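Local coordinates for protein Rubredoxin\:oxygen oxidoreductase (PDB 1E5D) that catalyses the four-electron reduction of one oxygen molecule to two water molecules, using a diiron centre and flavin mononucleotide, at residues Q107-M110 / E111-H115; F114-K117 / D118-V121. All coordinates share one frame; numbering follows the deposited sequence.

Interaction 1. Residues Q107-M110 / E111-H115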
loop_
_atom_site.group_PDB
_atom_site.type_symbol
_atom_site.label_atom_id
_atom_site.label_comp_id
_atom_site.label_asym_id
_atom_site.label_seq_id
_atom_site.Cartn_x
_atom_site.Cartn_y
_atom_site.Cartn_z
ATOM N N GLN A 107 17.465 11.608 27.027
ATOM C CA GLN A 107 16.711 11.561 28.293
ATOM C C GLN A 107 15.299 12.079 28.039
ATOM O O GLN A 107 14.318 11.692 28.672
ATOM C CB GLN A 107 17.456 12.327 29.372
ATOM C CG GLN A 107 16.819 13.644 29.784
ATOM C CD GLN A 107 15.891 13.461 30.974
ATOM O OE1 GLN A 107 16.271 12.857 31.977
ATOM N NE2 GLN A 107 14.680 13.984 30.837
ATOM N N LYS A 108 15.231 12.976 27.057
ATOM C CA LYS A 108 13.946 13.518 26.636
ATOM C C LYS A 108 13.037 12.383 26.171
ATOM O O LYS A 108 11.944 12.156 26.686
ATOM C CB LYS A 108 14.145 14.537 25.519
ATOM C CG LYS A 108 13.580 15.921 25.763
ATOM C CD LYS A 108 14.465 16.769 26.655
ATOM C CE LYS A 108 13.636 17.579 27.640
ATOM N NZ LYS A 108 13.787 17.108 29.046
ATOM N N ALA A 109 13.524 11.657 25.164
ATOM C CA ALA A 109 12.755 10.540 24.628
ATOM C C ALA A 109 12.524 9.500 25.715
ATOM O O ALA A 109 11.533 8.762 25.721
ATOM C CB ALA A 109 13.475 9.953 23.429
ATOM N N MET A 110 13.454 9.419 26.672
ATOM C CA MET A 110 13.264 8.380 27.687
ATOM C C MET A 110 12.040 8.690 28.534
ATOM O O MET A 110 11.375 7.787 29.052
ATOM C CB MET A 110 14.513 8.243 28.541
ATOM C CG MET A 110 14.511 7.031 29.460
ATOM S SD MET A 110 16.049 6.973 30.411
ATOM C CE MET A 110 17.199 6.531 29.103
ATOM N N GLU A 111 11.690 9.970 28.697
ATOM C CA GLU A 111 10.507 10.226 29.522
ATOM C C GLU A 111 9.211 10.017 28.738
ATOM O O GLU A 111 8.267 9.461 29.308
ATOM C CB GLU A 111 10.512 11.628 30.128
ATOM C CG GLU A 111 11.738 12.465 29.820
ATOM C CD GLU A 111 11.607 13.890 30.332
ATOM O OE1 GLU A 111 11.084 14.741 29.580
ATOM O OE2 GLU A 111 12.025 14.156 31.482
ATOM N N SER A 112 9.146 10.440 27.477
ATOM C CA SER A 112 7.905 10.291 26.714
ATOM C C SER A 112 7.647 8.853 26.280
ATOM O O SER A 112 6.558 8.510 25.830
ATOM C CB SER A 112 7.938 11.207 25.493
ATOM O OG SER A 112 9.095 10.948 24.715
ATOM N N HIS A 113 8.649 7.995 26.415
ATOM C CA HIS A 113 8.458 6.569 26.207
ATOM C C HIS A 113 8.155 5.872 27.536
ATOM O O HIS A 113 7.274 5.009 27.592
ATOM C CB HIS A 113 9.682 5.901 25.593
ATOM C CG HIS A 113 9.835 5.974 24.115
ATOM N ND1 HIS A 113 10.376 7.045 23.443
ATOM C CD2 HIS A 113 9.518 5.071 23.153
ATOM C CE1 HIS A 113 10.382 6.809 22.148
ATOM N NE2 HIS A 113 9.861 5.610 21.941
ATOM N N PHE A 114 8.887 6.208 28.604
ATOM C CA PHE A 114 8.765 5.367 29.799
ATOM C C PHE A 114 8.074 6.092 30.949
ATOM O O PHE A 114 7.566 5.407 31.839
ATOM C CB PHE A 114 10.126 4.846 30.271
ATOM C CG PHE A 114 10.721 3.833 29.298
ATOM C CD1 PHE A 114 10.191 2.559 29.198
ATOM C CD2 PHE A 114 11.799 4.163 28.495
ATOM C CE1 PHE A 114 10.727 1.631 28.322
ATOM C CE2 PHE A 114 12.347 3.246 27.622
ATOM C CZ PHE A 114 11.809 1.973 27.537
ATOM N N HIS A 115 8.074 7.417 30.882
ATOM C CA HIS A 115 7.391 8.206 31.902
ATOM C C HIS A 115 7.841 7.771 33.291
ATOM O O HIS A 115 7.030 7.572 34.192
ATOM C CB HIS A 115 5.880 8.053 31.723
ATOM C CG HIS A 115 5.422 8.263 30.310
ATOM N ND1 HIS A 115 5.511 9.472 29.655
ATOM C CD2 HIS A 115 4.870 7.408 29.419
ATOM C CE1 HIS A 115 5.036 9.360 28.429
ATOM N NE2 HIS A 115 4.639 8.110 28.263
#

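Interaction 2. Residues F114-K117 / D118-V121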
loop_
_atom_site.group_PDB
_atom_site.type_symbol
_atom_site.label_atom_id
_atom_site.label_comp_id
_atom_site.label_asym_id
_atom_site.label_seq_id
_atom_site.Cartn_x
_atom_site.Cartn_y
_atom_site.Cartn_z
ATOM N N PHE A 114 8.887 6.208 28.604
ATOM C CA PHE A 114 8.765 5.367 29.799
ATOM C C PHE A 114 8.074 6.092 30.949
ATOM O O PHE A 114 7.566 5.407 31.839
ATOM C CB PHE A 114 10.126 4.846 30.271
ATOM C CG PHE A 114 10.721 3.833 29.298
ATOM C CD1 PHE A 114 10.191 2.559 29.198
ATOM C CD2 PHE A 114 11.799 4.163 28.495
ATOM C CE1 PHE A 114 10.727 1.631 28.322
ATOM C CE2 PHE A 114 12.347 3.246 27.622
ATOM C CZ PHE A 114 11.809 1.973 27.537
ATOM N N HIS A 115 8.074 7.417 30.882
ATOM C CA HIS A 115 7.391 8.206 31.902
ATOM C C HIS A 115 7.841 7.771 33.291
ATOM O O HIS A 115 7.030 7.572 34.192
ATOM C CB HIS A 115 5.880 8.053 31.723
ATOM C CG HIS A 115 5.422 8.263 30.310
ATOM N ND1 HIS A 115 5.511 9.472 29.655
ATOM C CD2 HIS A 115 4.870 7.408 29.419
ATOM C CE1 HIS A 115 5.036 9.360 28.429
ATOM N NE2 HIS A 115 4.639 8.110 28.263
ATOM N N TYR A 116 9.149 7.591 33.435
ATOM C CA TYR A 116 9.764 7.051 34.636
ATOM C C TYR A 116 9.764 8.038 35.794
ATOM O O TYR A 116 9.861 9.253 35.634
ATOM C CB TYR A 116 11.203 6.623 34.330
ATOM C CG TYR A 116 12.111 7.763 33.933
ATOM C CD1 TYR A 116 12.143 8.248 32.633
ATOM C CD2 TYR A 116 12.946 8.357 34.872
ATOM C CE1 TYR A 116 12.972 9.290 32.257
ATOM C CE2 TYR A 116 13.777 9.398 34.505
ATOM C CZ TYR A 116 13.791 9.860 33.210
ATOM O OH TYR A 116 14.622 10.898 32.864
ATOM N N LYS A 117 9.647 7.486 37.004
ATOM C CA LYS A 117 9.623 8.390 38.153
ATOM C C LYS A 117 10.996 8.491 38.783
ATOM O O LYS A 117 11.617 9.557 38.852
ATOM C CB LYS A 117 8.564 7.942 39.163
ATOM C CG LYS A 117 7.706 9.092 39.670
ATOM C CD LYS A 117 6.383 9.199 38.930
ATOM C CE LYS A 117 5.454 10.203 39.604
ATOM N NZ LYS A 117 4.016 9.874 39.382
ATOM N N ASP A 118 11.572 7.397 39.294
ATOM C CA ASP A 118 12.830 7.694 39.999
ATOM C C ASP A 118 13.995 6.891 39.453
ATOM O O ASP A 118 14.451 5.943 40.091
ATOM C CB ASP A 118 12.619 7.453 41.497
ATOM C CG ASP A 118 11.501 8.314 42.058
ATOM O OD1 ASP A 118 11.576 9.556 41.935
ATOM O OD2 ASP A 118 10.535 7.758 42.625
ATOM N N TRP A 119 14.474 7.272 38.273
ATOM C CA TRP A 119 15.575 6.581 37.617
ATOM C C TRP A 119 16.851 7.409 37.693
ATOM O O TRP A 119 16.795 8.620 37.464
ATOM C CB TRP A 119 15.254 6.297 36.149
ATOM C CG TRP A 119 14.264 5.211 35.893
ATOM C CD1 TRP A 119 13.544 4.495 36.801
ATOM C CD2 TRP A 119 13.881 4.708 34.606
ATOM N NE1 TRP A 119 12.738 3.580 36.168
ATOM C CE2 TRP A 119 12.926 3.692 34.819
ATOM C CE3 TRP A 119 14.255 5.023 33.296
ATOM C CZ2 TRP A 119 12.341 2.988 33.766
ATOM C CZ3 TRP A 119 13.670 4.321 32.261
ATOM C CH2 TRP A 119 12.723 3.314 32.491
ATOM N N PRO A 120 17.980 6.790 37.995
ATOM C CA PRO A 120 19.234 7.550 38.068
ATOM C C PRO A 120 19.742 7.897 36.674
ATOM O O PRO A 120 20.834 7.494 36.275
ATOM C CB PRO A 120 20.204 6.578 38.733
ATOM C CG PRO A 120 19.678 5.231 38.374
ATOM C CD PRO A 120 18.186 5.369 38.284
ATOM N N VAL A 121 18.937 8.654 35.934
ATOM C CA VAL A 121 19.341 9.095 34.607
ATOM C C VAL A 121 20.376 10.209 34.714
ATOM O O VAL A 121 20.243 11.139 35.503
ATOM C CB VAL A 121 18.131 9.578 33.790
ATOM C CG1 VAL A 121 18.558 10.097 32.429
ATOM C CG2 VAL A 121 17.120 8.449 33.648
#

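Interaction 1. Residues Q107-M110 / E111-H115
H113 keeps its ring beside its own backbone N (chi1 -83°), which turns ND1 back onto A109 O, one helical turn earlier. ND1 donates to that oxygen at 3.1 Å, with the acceptor close to the imidazole plane. H113 N also donates to A109 O at 3.1 Å. The two donors reach the carbonyl from opposite faces of its plane. Both bonds grip A109 O, but only the ND1 bond fixes how the imidazole is turned. F114 takes a similar first torsion. Its ring edge lies near M110 O, and its CD2 is 4.1 Å from M110 CG. E111 runs extended beyond CG and lies alongside K108. Its OE2 takes a weak hydrogen bond from Q107 NE2 at 2.7 Å, with the amide and carboxylate planes 70° apart. Its OE1 faces K108 NZ at 3.6 Å, a long salt bridge. Backbone bonds continue the helix, among them F114 N to M110 O at 3.0 Å. H115, the first residue past the helix, has positive phi. S112 OG hydrogen-bonds N375 OD1 and H115 NE2 hydrogen-bonds V376 O, both of the second subunit. ND1 as donor implies that it carries a proton, and its bond sets the ring's rotation about 5 Å from a bound FMN.

Interaction 2. Residues F114-K117 / D118-V121
Y116 lays its CB over one face of the W119 indole. The carbon sits 3.4 Å from the centroid of the W119 six-membered ring and 18° off the ring normal, a CH-pi contact. The Y116 side chain starts with CG between the backbone N and the carbonyl carbon (chi1 64°). From there the phenol ring runs nearly parallel to the indole, with the planes at 16°. The rings are slid apart and barely overlap. Y116 CD2 instead comes to 3.3 Å from W119 CB. Further out, Y116 CE2 meets V121 CG2 at 3.6 Å, and the two side chains cross at about a right angle. W119 holds its CG beside its own backbone N, and the far end of the indole extends to F114. There CH2 of W119 touches CB of F114 at 3.7 Å, and the two rings meet obliquely. F114, Y116 and W119 thus form an aromatic cluster. K117 and D118, between Y116 and W119, are exposed and poorly ordered. P120 centres an inverse gamma turn just before V121. The cluster lies at the loop between helix 104-114 and strand 121-124: Y116 and W119 pack on M110 of that helix, W119 also on L88 and I92 of helix 88-95 and I100 of strand 99-103, and F114 on L82 and A85 of helix 82-85.

The two contacts follow each other in the beta-alpha-beta unit of strand 99-103, helix 104-114 and strand 121-124, and they share F114 and H115. Interaction 1 is partly buried, with M110 and H113 inside. Interaction 2 is a surface contact in the connecting loop. Their chemistry differs accordingly. The helical contact rests on backbone bonds, a histidine N-H and two polar contacts of E111, the weak hydrogen bond from Q107 and the long salt bridge to K108. One of its sides meets the second subunit near FMN. The loop contact rests on aromatic and aliphatic packing within the connecting loop. They join where M110 SD lies 3.7 Å from V121 CG2, and where Q107 OE1 comes within 2.7 Å of Y116 OH.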